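Local coordinates for protein oxidoreductase (Bordetella pertussis, PDB 3Q2K) that binds NADH and a UDP-linked N-acetylglucosaminuronic acid and probably oxidises the sugar during biosynthesis of 2,3-diacetamido-2,3-dideoxy-D-mannuronic acid, at residues C[100-104]-C[194-200]; C[123-127]-C[206-211]; C[202-206]-C[352-356]. All blocks are in the same frame, centred on the assembly; numbering follows the deposited sequence.

Interaction 1 of 3, residues C[100-104]-C[194-200]. With NAI (1,4-dihydronicotinamide adenine dinucleotide), chain U.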
loop_
_atom_site.group_PDB
_atom_site.type_symbol
_atom_site.label_atom_id
_atom_site.label_comp_id
_atom_site.label_asym_id
_atom_site.label_seq_id
_atom_site.Cartn_x
_atom_site.Cartn_y
_atom_site.Cartn_z
ATOM N N THR C 100 23.825 -26.965 -18.818
ATOM C CA THR C 100 24.516 -25.687 -18.794
ATOM C C THR C 100 24.101 -24.831 -17.590
ATOM O O THR C 100 23.244 -25.230 -16.797
ATOM C CB THR C 100 24.195 -24.940 -20.098
ATOM O OG1 THR C 100 22.790 -25.074 -20.369
ATOM C CG2 THR C 100 25.018 -25.545 -21.237
ATOM N N PRO C 101 24.748 -23.664 -17.449
ATOM C CA PRO C 101 24.311 -22.688 -16.465
ATOM C C PRO C 101 22.802 -22.507 -16.645
ATOM O O PRO C 101 22.323 -22.493 -17.778
ATOM C CB PRO C 101 25.128 -21.450 -16.839
ATOM C CG PRO C 101 26.347 -21.949 -17.577
ATOM C CD PRO C 101 25.815 -23.141 -18.322
ATOM N N SER C 102 22.058 -22.427 -15.543
ATOM C CA SER C 102 20.593 -22.412 -15.536
ATOM C C SER C 102 19.926 -21.353 -16.403
ATOM O O SER C 102 18.944 -21.644 -17.085
ATOM C CB SER C 102 20.097 -22.342 -14.087
ATOM O OG SER C 102 20.706 -23.439 -13.431
ATOM N N GLY C 103 20.482 -20.146 -16.437
ATOM C CA GLY C 103 19.910 -19.118 -17.315
ATOM C C GLY C 103 20.026 -19.266 -18.822
ATOM O O GLY C 103 19.401 -18.519 -19.574
ATOM N N LEU C 104 20.833 -20.209 -19.299
ATOM C CA LEU C 104 20.788 -20.599 -20.707
ATOM C C LEU C 104 19.697 -21.593 -21.086
ATOM O O LEU C 104 19.399 -21.691 -22.271
ATOM C CB LEU C 104 22.076 -21.306 -21.126
ATOM C CG LEU C 104 23.302 -20.407 -21.004
ATOM C CD1 LEU C 104 24.528 -21.321 -21.178
ATOM C CD2 LEU C 104 23.177 -19.282 -22.027
ATOM N N TRP C 194 29.435 -17.869 -13.398
ATOM C CA TRP C 194 27.988 -17.748 -13.537
ATOM C C TRP C 194 27.255 -17.983 -12.222
ATOM O O TRP C 194 26.067 -17.678 -12.109
ATOM C CB TRP C 194 27.473 -18.796 -14.521
ATOM C CG TRP C 194 27.573 -20.243 -14.112
ATOM C CD1 TRP C 194 28.619 -21.079 -14.364
ATOM C CD2 TRP C 194 26.567 -21.052 -13.480
ATOM N NE1 TRP C 194 28.327 -22.354 -13.941
ATOM C CE2 TRP C 194 27.070 -22.368 -13.398
ATOM C CE3 TRP C 194 25.267 -20.805 -13.025
ATOM C CZ2 TRP C 194 26.349 -23.421 -12.826
ATOM C CZ3 TRP C 194 24.540 -21.859 -12.461
ATOM C CH2 TRP C 194 25.094 -23.145 -12.345
ATOM N N ARG C 195 27.972 -18.540 -11.250
ATOM C CA ARG C 195 27.365 -19.092 -10.039
ATOM C C ARG C 195 26.981 -17.922 -9.139
ATOM O O ARG C 195 27.758 -16.976 -9.084
ATOM C CB ARG C 195 28.383 -20.000 -9.343
ATOM C CG ARG C 195 28.376 -21.428 -9.874
ATOM C CD ARG C 195 29.337 -22.270 -9.043
ATOM N NE ARG C 195 29.724 -23.538 -9.652
ATOM C CZ ARG C 195 28.864 -24.524 -9.887
ATOM N NH1 ARG C 195 29.287 -25.659 -10.423
ATOM N NH2 ARG C 195 27.579 -24.384 -9.585
ATOM N N GLY C 196 25.814 -17.933 -8.499
ATOM C CA GLY C 196 25.421 -16.882 -7.572
ATOM C C GLY C 196 24.979 -15.612 -8.280
ATOM O O GLY C 196 24.678 -14.602 -7.646
ATOM N N LYS C 197 24.943 -15.611 -9.606
ATOM C CA LYS C 197 24.362 -14.476 -10.331
ATOM C C LYS C 197 22.861 -14.561 -10.584
ATOM O O LYS C 197 22.378 -15.669 -10.833
ATOM C CB LYS C 197 25.045 -14.345 -11.686
ATOM C CG LYS C 197 26.559 -14.390 -11.580
ATOM C CD LYS C 197 27.073 -13.174 -12.325
ATOM C CE LYS C 197 28.571 -13.014 -12.140
ATOM N NZ LYS C 197 28.981 -12.112 -13.250
ATOM N N TRP C 198 22.123 -13.454 -10.522
ATOM C CA TRP C 198 20.683 -13.476 -10.809
ATOM C C TRP C 198 20.370 -14.016 -12.199
ATOM O O TRP C 198 19.504 -14.871 -12.342
ATOM C CB TRP C 198 19.959 -12.122 -10.701
ATOM C CG TRP C 198 20.064 -11.380 -9.391
ATOM C CD1 TRP C 198 20.719 -10.197 -9.187
ATOM C CD2 TRP C 198 19.515 -11.750 -8.115
ATOM N NE1 TRP C 198 20.615 -9.819 -7.869
ATOM C CE2 TRP C 198 19.899 -10.766 -7.185
ATOM C CE3 TRP C 198 18.729 -12.816 -7.669
ATOM C CZ2 TRP C 198 19.491 -10.806 -5.850
ATOM C CZ3 TRP C 198 18.331 -12.859 -6.345
ATOM C CH2 TRP C 198 18.721 -11.866 -5.444
ATOM N N GLU C 199 20.967 -13.456 -13.248
ATOM C CA GLU C 199 20.747 -13.915 -14.616
ATOM C C GLU C 199 21.035 -15.406 -14.814
ATOM O O GLU C 199 20.208 -16.080 -15.409
ATOM C CB GLU C 199 21.620 -13.128 -15.602
ATOM C CG GLU C 199 21.362 -13.453 -17.074
ATOM C CD GLU C 199 21.874 -12.352 -17.981
ATOM O OE1 GLU C 199 21.408 -12.291 -19.135
ATOM O OE2 GLU C 199 22.720 -11.529 -17.567
ATOM N N TRP C 200 22.148 -15.938 -14.308
ATOM C CA TRP C 200 22.603 -17.272 -14.678
ATOM C C TRP C 200 22.165 -18.391 -13.734
ATOM O O TRP C 200 22.075 -19.558 -14.127
ATOM C CB TRP C 200 24.112 -17.266 -14.982
ATOM C CG TRP C 200 24.467 -16.156 -15.943
ATOM C CD1 TRP C 200 25.233 -15.053 -15.681
ATOM C CD2 TRP C 200 24.023 -16.008 -17.299
ATOM N NE1 TRP C 200 25.318 -14.247 -16.793
ATOM C CE2 TRP C 200 24.576 -14.808 -17.798
ATOM C CE3 TRP C 200 23.239 -16.793 -18.152
ATOM C CZ2 TRP C 200 24.350 -14.355 -19.096
ATOM C CZ3 TRP C 200 23.011 -16.338 -19.445
ATOM C CH2 TRP C 200 23.587 -15.145 -19.913
HETATM P PA NAI U . 29.156 -26.185 -14.557
HETATM O O1A NAI U . 29.935 -24.929 -14.590
HETATM O O2A NAI U . 30.092 -27.308 -13.877
HETATM O O5B NAI U . 28.993 -26.945 -15.969
HETATM C C5B NAI U . 28.972 -25.946 -16.982
HETATM C C4B NAI U . 29.265 -26.442 -18.393
HETATM O O4B NAI U . 28.421 -25.764 -19.332
HETATM C C3B NAI U . 30.717 -25.942 -18.523
HETATM O O3B NAI U . 31.501 -27.028 -19.024
HETATM C C2B NAI U . 30.501 -24.715 -19.452
HETATM O O2B NAI U . 31.604 -24.480 -20.332
HETATM C C1B NAI U . 29.353 -25.287 -20.314
HETATM N N9A NAI U . 28.776 -24.191 -21.072
HETATM C C8A NAI U . 28.715 -22.874 -20.737
HETATM N N7A NAI U . 28.094 -22.249 -21.699
HETATM C C5A NAI U . 27.732 -23.085 -22.699
HETATM C C6A NAI U . 27.058 -22.979 -23.931
HETATM N N6A NAI U . 26.558 -21.774 -24.392
HETATM N N1A NAI U . 26.878 -24.097 -24.626
HETATM C C2A NAI U . 27.294 -25.275 -24.192
HETATM N N3A NAI U . 27.930 -25.416 -23.049
HETATM C C4A NAI U . 28.148 -24.360 -22.276
HETATM O O3 NAI U . 27.987 -26.123 -13.462
HETATM P PN NAI U . 27.042 -27.417 -13.342
HETATM O O1N NAI U . 27.125 -27.695 -11.830
HETATM O O2N NAI U . 27.394 -28.761 -14.011
HETATM O O5D NAI U . 25.545 -26.867 -13.611
HETATM C C5D NAI U . 24.764 -27.966 -14.060
HETATM C C4D NAI U . 23.366 -27.494 -14.476
HETATM O O4D NAI U . 22.624 -28.589 -13.900
HETATM C C3D NAI U . 22.899 -26.224 -13.734
HETATM O O3D NAI U . 21.565 -25.845 -14.048
HETATM C C2D NAI U . 22.827 -26.784 -12.300
HETATM O O2D NAI U . 21.804 -26.060 -11.624
HETATM C C1D NAI U . 22.184 -28.159 -12.599
HETATM N N1N NAI U . 22.569 -29.199 -11.649
HETATM C C2N NAI U . 21.628 -30.030 -11.258
HETATM C C3N NAI U . 21.968 -31.033 -10.359
HETATM C C7N NAI U . 20.926 -31.965 -9.894
HETATM O O7N NAI U . 21.082 -32.555 -8.844
HETATM N N7N NAI U . 19.813 -32.102 -10.642
HETATM C C4N NAI U . 23.275 -31.118 -9.879
HETATM C C5N NAI U . 24.199 -30.192 -10.325
HETATM C C6N NAI U . 23.820 -29.229 -11.240
#

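Interaction 2 of 3, residues C[123-127]-C[206-211]. With HP7 ((2S,3S,4R,5R,6R)-5-acetamido-6-[[[(2R,3S,4R,5R)-5-(2,4-dioxopyrimidin-1-yl)-3,4-dihydroxy-oxolan-2-yl]methoxy-hydroxy-phosphoryl]oxy-hydroxy-phosphoryl]oxy-3,4-dihydroxy-oxane-2-carboxylic acid), chain V.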
loop_
_atom_site.group_PDB
_atom_site.type_symbol
_atom_site.label_atom_id
_atom_site.label_comp_id
_atom_site.label_asym_id
_atom_site.label_seq_id
_atom_site.Cartn_x
_atom_site.Cartn_y
_atom_site.Cartn_z
ATOM N N LYS C 123 17.465 -28.760 -13.653
ATOM C CA LYS C 123 16.816 -27.789 -12.776
ATOM C C LYS C 123 17.738 -26.592 -12.562
ATOM O O LYS C 123 18.952 -26.710 -12.707
ATOM C CB LYS C 123 16.288 -28.408 -11.476
ATOM C CG LYS C 123 17.300 -29.139 -10.602
ATOM C CD LYS C 123 18.599 -28.355 -10.473
ATOM C CE LYS C 123 18.760 -27.530 -9.200
ATOM N NZ LYS C 123 20.168 -27.022 -9.153
ATOM N N PRO C 124 17.154 -25.409 -12.329
ATOM C CA PRO C 124 15.726 -25.293 -12.576
ATOM C C PRO C 124 15.594 -24.935 -14.054
ATOM O O PRO C 124 16.604 -24.642 -14.704
ATOM C CB PRO C 124 15.361 -24.082 -11.719
ATOM C CG PRO C 124 16.552 -23.187 -11.931
ATOM C CD PRO C 124 17.753 -24.122 -11.928
ATOM N N MET C 125 14.382 -24.888 -14.591
ATOM C CA MET C 125 14.266 -24.744 -16.043
ATOM C C MET C 125 14.674 -23.351 -16.512
ATOM O O MET C 125 14.952 -23.152 -17.693
ATOM C CB MET C 125 12.826 -25.023 -16.491
ATOM C CG MET C 125 11.727 -24.166 -15.851
ATOM S SD MET C 125 10.039 -24.810 -16.070
ATOM C CE MET C 125 10.015 -24.897 -17.864
ATOM N N ALA C 126 14.618 -22.364 -15.624
ATOM C CA ALA C 126 15.089 -21.029 -16.004
ATOM C C ALA C 126 15.303 -20.272 -14.701
ATOM O O ALA C 126 15.118 -20.845 -13.631
ATOM C CB ALA C 126 14.037 -20.314 -16.828
ATOM N N THR C 127 15.751 -19.025 -14.791
ATOM C CA THR C 127 15.943 -18.159 -13.635
ATOM C C THR C 127 14.919 -17.017 -13.709
ATOM O O THR C 127 14.752 -16.250 -12.761
ATOM C CB THR C 127 17.369 -17.567 -13.659
ATOM O OG1 THR C 127 17.551 -16.998 -14.957
ATOM C CG2 THR C 127 18.450 -18.636 -13.544
ATOM N N MET C 206 16.918 -20.785 -5.662
ATOM C CA MET C 206 16.741 -21.154 -7.058
ATOM C C MET C 206 17.691 -22.268 -7.484
ATOM O O MET C 206 17.314 -23.166 -8.232
ATOM C CB MET C 206 16.953 -19.950 -7.972
ATOM C CG MET C 206 16.697 -20.234 -9.446
ATOM S SD MET C 206 16.650 -18.631 -10.270
ATOM C CE MET C 206 14.927 -18.219 -10.028
ATOM N N ASN C 207 18.920 -22.254 -6.977
ATOM C CA ASN C 207 19.848 -23.326 -7.312
ATOM C C ASN C 207 19.653 -24.528 -6.388
ATOM O O ASN C 207 18.969 -25.476 -6.771
ATOM C CB ASN C 207 21.295 -22.825 -7.373
ATOM C CG ASN C 207 22.223 -23.889 -7.876
ATOM O OD1 ASN C 207 21.992 -25.041 -7.515
ATOM N ND2 ASN C 207 23.193 -23.541 -8.719
ATOM N N GLN C 208 20.136 -24.476 -5.151
ATOM C CA GLN C 208 20.186 -25.680 -4.314
ATOM C C GLN C 208 18.874 -26.159 -3.711
ATOM O O GLN C 208 18.669 -27.367 -3.599
ATOM C CB GLN C 208 21.177 -25.544 -3.148
ATOM C CG GLN C 208 22.625 -25.541 -3.581
ATOM C CD GLN C 208 23.105 -24.159 -3.976
ATOM O OE1 GLN C 208 22.410 -23.166 -3.771
ATOM N NE2 GLN C 208 24.322 -24.084 -4.498
ATOM N N ALA C 209 18.046 -25.230 -3.240
ATOM C CA ALA C 209 16.836 -25.620 -2.525
ATOM C C ALA C 209 15.632 -25.763 -3.455
ATOM O O ALA C 209 14.523 -26.068 -3.016
ATOM C CB ALA C 209 16.524 -24.613 -1.422
ATOM N N SER C 210 15.839 -25.558 -4.749
ATOM C CA SER C 210 14.728 -25.730 -5.686
ATOM C C SER C 210 14.082 -27.121 -5.671
ATOM O O SER C 210 12.867 -27.215 -5.828
ATOM C CB SER C 210 15.124 -25.312 -7.107
ATOM O OG SER C 210 16.191 -26.116 -7.576
ATOM N N HIS C 211 14.861 -28.188 -5.516
ATOM C CA HIS C 211 14.339 -29.532 -5.276
ATOM C C HIS C 211 13.400 -29.493 -4.084
ATOM O O HIS C 211 12.530 -30.356 -3.943
ATOM C CB HIS C 211 15.443 -30.541 -4.930
ATOM C CG HIS C 211 16.600 -30.532 -5.883
ATOM N ND1 HIS C 211 16.612 -31.284 -7.038
ATOM C CD2 HIS C 211 17.763 -29.834 -5.878
ATOM C CE1 HIS C 211 17.746 -31.076 -7.684
ATOM N NE2 HIS C 211 18.468 -30.208 -6.996
HETATM N N1 HP7 V . 29.666 -28.852 -0.343
HETATM C C2 HP7 V . 30.349 -28.421 0.728
HETATM O O2 HP7 V . 31.224 -27.531 0.729
HETATM N N3 HP7 V . 30.096 -28.959 1.932
HETATM C C4 HP7 V . 29.156 -29.919 2.048
HETATM O O4 HP7 V . 28.956 -30.325 3.213
HETATM C C5 HP7 V . 28.434 -30.379 0.948
HETATM C C6 HP7 V . 28.724 -29.807 -0.291
HETATM P PA HP7 V . 27.356 -31.820 -3.872
HETATM P PB HP7 V . 25.273 -32.333 -5.762
HETATM O "O'P" HP7 V . 25.536 -26.952 -5.261
HETATM O "O'Q" HP7 V . 25.725 -26.859 -7.374
HETATM C "C1'" HP7 V . 23.436 -30.509 -5.359
HETATM O O1A HP7 V . 26.812 -32.547 -2.662
HETATM O O1B HP7 V . 24.621 -33.450 -4.981
HETATM C C1C HP7 V . 29.979 -28.230 -1.628
HETATM C "C2'" HP7 V . 22.006 -30.285 -5.858
HETATM N "N2'" HP7 V . 21.269 -31.490 -6.212
HETATM O O2A HP7 V . 28.506 -32.348 -4.699
HETATM O O2B HP7 V . 26.156 -32.562 -6.961
HETATM C C2C HP7 V . 31.031 -29.055 -2.355
HETATM O O2C HP7 V . 31.851 -28.133 -3.074
HETATM C "C3'" HP7 V . 22.069 -29.473 -7.145
HETATM O "O3'" HP7 V . 20.789 -29.186 -7.741
HETATM O O3A HP7 V . 26.095 -31.372 -4.768
HETATM O O3B HP7 V . 24.073 -31.386 -6.290
HETATM C C3C HP7 V . 30.189 -29.665 -3.459
HETATM O O3C HP7 V . 31.063 -29.942 -4.552
HETATM C "C4'" HP7 V . 22.915 -28.234 -6.857
HETATM O "O4'" HP7 V . 22.956 -27.496 -8.084
HETATM C C4C HP7 V . 29.183 -28.573 -3.798
HETATM O O4C HP7 V . 28.825 -28.190 -2.472
HETATM C "C5'" HP7 V . 24.345 -28.632 -6.502
HETATM O "O5'" HP7 V . 24.253 -29.333 -5.267
HETATM C C5C HP7 V . 27.959 -29.282 -4.360
HETATM O O5C HP7 V . 27.724 -30.323 -3.412
HETATM C "C6'" HP7 V . 25.235 -27.427 -6.374
HETATM C "C7'" HP7 V . 20.609 -32.200 -5.303
HETATM O "O7'" HP7 V . 20.549 -31.740 -4.167
HETATM C "C8'" HP7 V . 19.960 -33.508 -5.659
#

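Interaction 3 of 3, residues C[202-206]-C[352-356]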
loop_
_atom_site.group_PDB
_atom_site.type_symbol
_atom_site.label_atom_id
_atom_site.label_comp_id
_atom_site.label_asym_id
_atom_site.label_seq_id
_atom_site.Cartn_x
_atom_site.Cartn_y
_atom_site.Cartn_z
ATOM N N GLY C 202 20.682 -17.505 -9.915
ATOM C CA GLY C 202 19.882 -17.232 -8.725
ATOM C C GLY C 202 20.685 -17.611 -7.498
ATOM O O GLY C 202 21.886 -17.865 -7.585
ATOM N N GLY C 203 20.037 -17.668 -6.342
ATOM C CA GLY C 203 20.755 -17.870 -5.086
ATOM C C GLY C 203 20.420 -19.201 -4.441
ATOM O O GLY C 203 19.938 -20.109 -5.123
ATOM N N ALA C 204 20.576 -19.297 -3.125
ATOM C CA ALA C 204 20.271 -20.556 -2.452
ATOM C C ALA C 204 18.948 -21.231 -2.830
ATOM O O ALA C 204 18.797 -22.456 -2.750
ATOM C CB ALA C 204 20.230 -20.308 -0.959
ATOM N N PHE C 205 17.923 -20.418 -3.066
ATOM C CA PHE C 205 16.574 -20.947 -3.277
ATOM C C PHE C 205 16.485 -21.556 -4.669
ATOM O O PHE C 205 16.052 -22.699 -4.815
ATOM C CB PHE C 205 15.452 -19.907 -3.130
ATOM C CG PHE C 205 15.013 -19.700 -1.709
ATOM C CD1 PHE C 205 13.969 -20.435 -1.177
ATOM C CD2 PHE C 205 15.662 -18.786 -0.890
ATOM C CE1 PHE C 205 13.553 -20.219 0.125
ATOM C CE2 PHE C 205 15.270 -18.595 0.420
ATOM C CZ PHE C 205 14.203 -19.299 0.928
ATOM N N MET C 206 16.918 -20.785 -5.662
ATOM C CA MET C 206 16.741 -21.154 -7.058
ATOM C C MET C 206 17.691 -22.268 -7.484
ATOM O O MET C 206 17.314 -23.166 -8.232
ATOM C CB MET C 206 16.953 -19.950 -7.972
ATOM C CG MET C 206 16.697 -20.234 -9.446
ATOM S SD MET C 206 16.650 -18.631 -10.270
ATOM C CE MET C 206 14.927 -18.219 -10.028
ATOM N N LEU C 352 9.458 -19.937 -6.838
ATOM C CA LEU C 352 10.744 -19.267 -6.658
ATOM C C LEU C 352 10.509 -17.829 -7.066
ATOM O O LEU C 352 11.063 -16.931 -6.433
ATOM C CB LEU C 352 11.860 -19.836 -7.553
ATOM C CG LEU C 352 12.106 -21.329 -7.336
ATOM C CD1 LEU C 352 12.997 -21.885 -8.441
ATOM C CD2 LEU C 352 12.703 -21.554 -5.952
ATOM N N THR C 353 9.779 -17.615 -8.159
ATOM C CA THR C 353 9.590 -16.238 -8.619
ATOM C C THR C 353 8.865 -15.458 -7.520
ATOM O O THR C 353 9.230 -14.341 -7.150
ATOM C CB THR C 353 8.784 -16.171 -9.940
ATOM O OG1 THR C 353 9.470 -16.913 -10.949
ATOM C CG2 THR C 353 8.684 -14.742 -10.473
ATOM N N ALA C 354 7.831 -16.076 -6.958
ATOM C CA ALA C 354 7.037 -15.416 -5.923
ATOM C C ALA C 354 7.902 -15.114 -4.695
ATOM O O ALA C 354 7.911 -14.006 -4.143
ATOM C CB ALA C 354 5.824 -16.306 -5.550
ATOM N N ILE C 355 8.658 -16.122 -4.265
ATOM C CA ILE C 355 9.634 -15.893 -3.196
ATOM C C ILE C 355 10.657 -14.793 -3.493
ATOM O O ILE C 355 10.907 -13.961 -2.625
ATOM C CB ILE C 355 10.402 -17.164 -2.884
ATOM C CG1 ILE C 355 9.457 -18.119 -2.148
ATOM C CG2 ILE C 355 11.670 -16.834 -2.081
ATOM C CD1 ILE C 355 10.110 -19.464 -2.086
ATOM N N TYR C 356 11.207 -14.715 -4.700
ATOM C CA TYR C 356 12.183 -13.671 -5.029
ATOM C C TYR C 356 11.517 -12.309 -5.166
ATOM O O TYR C 356 12.120 -11.316 -4.768
ATOM C CB TYR C 356 12.951 -13.969 -6.321
ATOM C CG TYR C 356 14.117 -14.913 -6.137
ATOM C CD1 TYR C 356 14.367 -15.481 -4.889
ATOM C CD2 TYR C 356 14.913 -15.312 -7.208
ATOM C CE1 TYR C 356 15.418 -16.381 -4.702
ATOM C CE2 TYR C 356 15.961 -16.218 -7.030
ATOM C CZ TYR C 356 16.222 -16.738 -5.769
ATOM O OH TYR C 356 17.279 -17.596 -5.524
#

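Interaction 1 of 3, residues C[100-104]-C[194-200]
Pro-101 lies against the indole of Trp-194 where the loop after strand 95-98 of the NAD-binding Rossmann fold meets a loop of the C-terminal alpha/beta domain. It is a CH-pi contact: Pro-101 CA stands 3.9 Å from the centroid of the Trp-194 six-membered ring, only 4° off the normal, while Pro-101 CB sits over the same face nearer the rim. The opposite face of the indole carries CG of Arg-195. Held between the two, the ring turns its NE1 edge to the dinucleotide, and NE1 donates to O1A of the NADH pyrophosphate at 3.1 Å, close to straight at 166°. Arg-195 runs extended from CG to NE and brings NH1 to the other phosphate, 3.3 Å from O1N. From the Rossmann side, Ser-102 OG and O3D of the nicotinamide ribose share a 2.6 Å hydrogen bond in which either could be the donor.

Farther along, Leu-104 splits its branches, CD1 toward the adenine and CD2 against CZ3 of Trp-200. The Gly-103 backbone lies at the edge of the Trp-200 indole, near its plane. Its N donates to Trp-200 O at 2.9 Å, approaching from above the carbonyl plane, and its CA makes a C-H...O contact of 3.6 Å with Glu-199 O.

Interaction 2 of 3, residues C[123-127]-C[206-211]
The imidazole of His-211 meets Lys-123 obliquely and takes the acetamido group of the UDP-sugar over one face, with C8' 3.8 Å above the plane and toward the rim; sugar O3' and the backbone O of Gln-208 lie at the edge, in plane. His-211 NE2 and O3' share a 2.6 Å hydrogen bond, nearly straight at 173°, in which either could be the donor. Lys-123 crosses the imidazole at about a right angle, its CG 3.5 Å from CE1. Bends at chi2 and chi3 curl the lysine past the ring, and its ammonium reaches the same hydroxyl, NZ to O3' 2.7 Å. NZ also donates to O4' and, weakly, to the OD1 and backbone O of Asn-207. The asparagine amide closes the ring of bonds, since O4' donates to OD1 at 2.7 Å while ND2 is held by Asp-201. Gln-208 NE2 adds a bond to the sugar carboxylate at O'P. Lys-123 and His-211 meeting on one sugar hydroxyl is the arrangement expected of a Gfo/Idh/MocA active site, so O3' is probably the hydroxyl to be oxidised.

Next to the polar cluster, Pro-124, which follows a cis peptide bond, packs its CG on CG of Met-206. That methionine sends SD against Thr-127, 3.6 Å from CB. The contact thus joins the loop between strand 118-121 and helix 129-142 to the start of helix 210-220, with helix 186-190 touching Asn-207 and Gln-208 and helix 342-361 touching Met-125 and Ala-126.

Interaction 3 of 3, residues C[202-206]-C[352-356]
The phenol of Tyr-356 reaches from helix 342-361 into a loop of the C-terminal alpha/beta domain, the one that leads to helix 210-220, where it meets Gly-203 and Met-206. Its hydroxyl accepts two backbone N-H groups there: Gly-203 N at 2.9 Å, with an angle of 155° at hydrogen, and Met-206 N at 3.2 Å. One oxygen therefore bridges two points of the loop three residues apart.

The ring itself is gripped by side chains. Phe-205 CB packs on CE1. Met-206 crosses the tyrosine at about a right angle: the bend at its last torsion (chi3 -86°) carries the methyl CE to 3.7 Å from CE2. SD lies 5.3 Å from the ring centroid, an oblique Met-aromatic contact. One turn earlier on the helix, Leu-352 divides its branches, CD1 toward CA and CG of Met-206 and CD2 against the backbone O of Phe-205. Ile-355 lies over one face of the Phe-205 ring, with CG2 4.3 Å above the plane and over its centre, while its CD1 touches the rim at CD1 of the phenylalanine.

Farther out, Glu-240 OE2 hydrogen-bonds both the Tyr-356 hydroxyl and the backbone N of Phe-205, so one carboxylate oxygen links the phenol and the loop a second time. The eight-stranded sheet backs the cluster, with Ile-257 and Val-259 of strand 254-260 against Phe-205, and Val-226 and Ala-228 of strand 223-231 against Ile-355. Within the helix, Tyr-356 N donates to Leu-352 O at 2.8 Å.

From the N terminus, the loop 100-104 comes first and 123-127 second, both in the Rossmann part. Interaction 1 closes when the chain reaches 194-200 in the C-terminal domain, and interaction 2 at 206-211. The two cross, because their segments alternate, and they meet where Glu-199 O lies 2.8 Å from Thr-127 OG1, a probable hydrogen bond. Interaction 3 opens at 202-206, after interaction 1 has closed, and closes on helix 342-361; it crosses interaction 2 and shares Met-206 with it. Between them, interactions 1 and 2 join cofactor and sugar sites across the two domains, while interaction 3 ties the same loop to the late helix of its own domain.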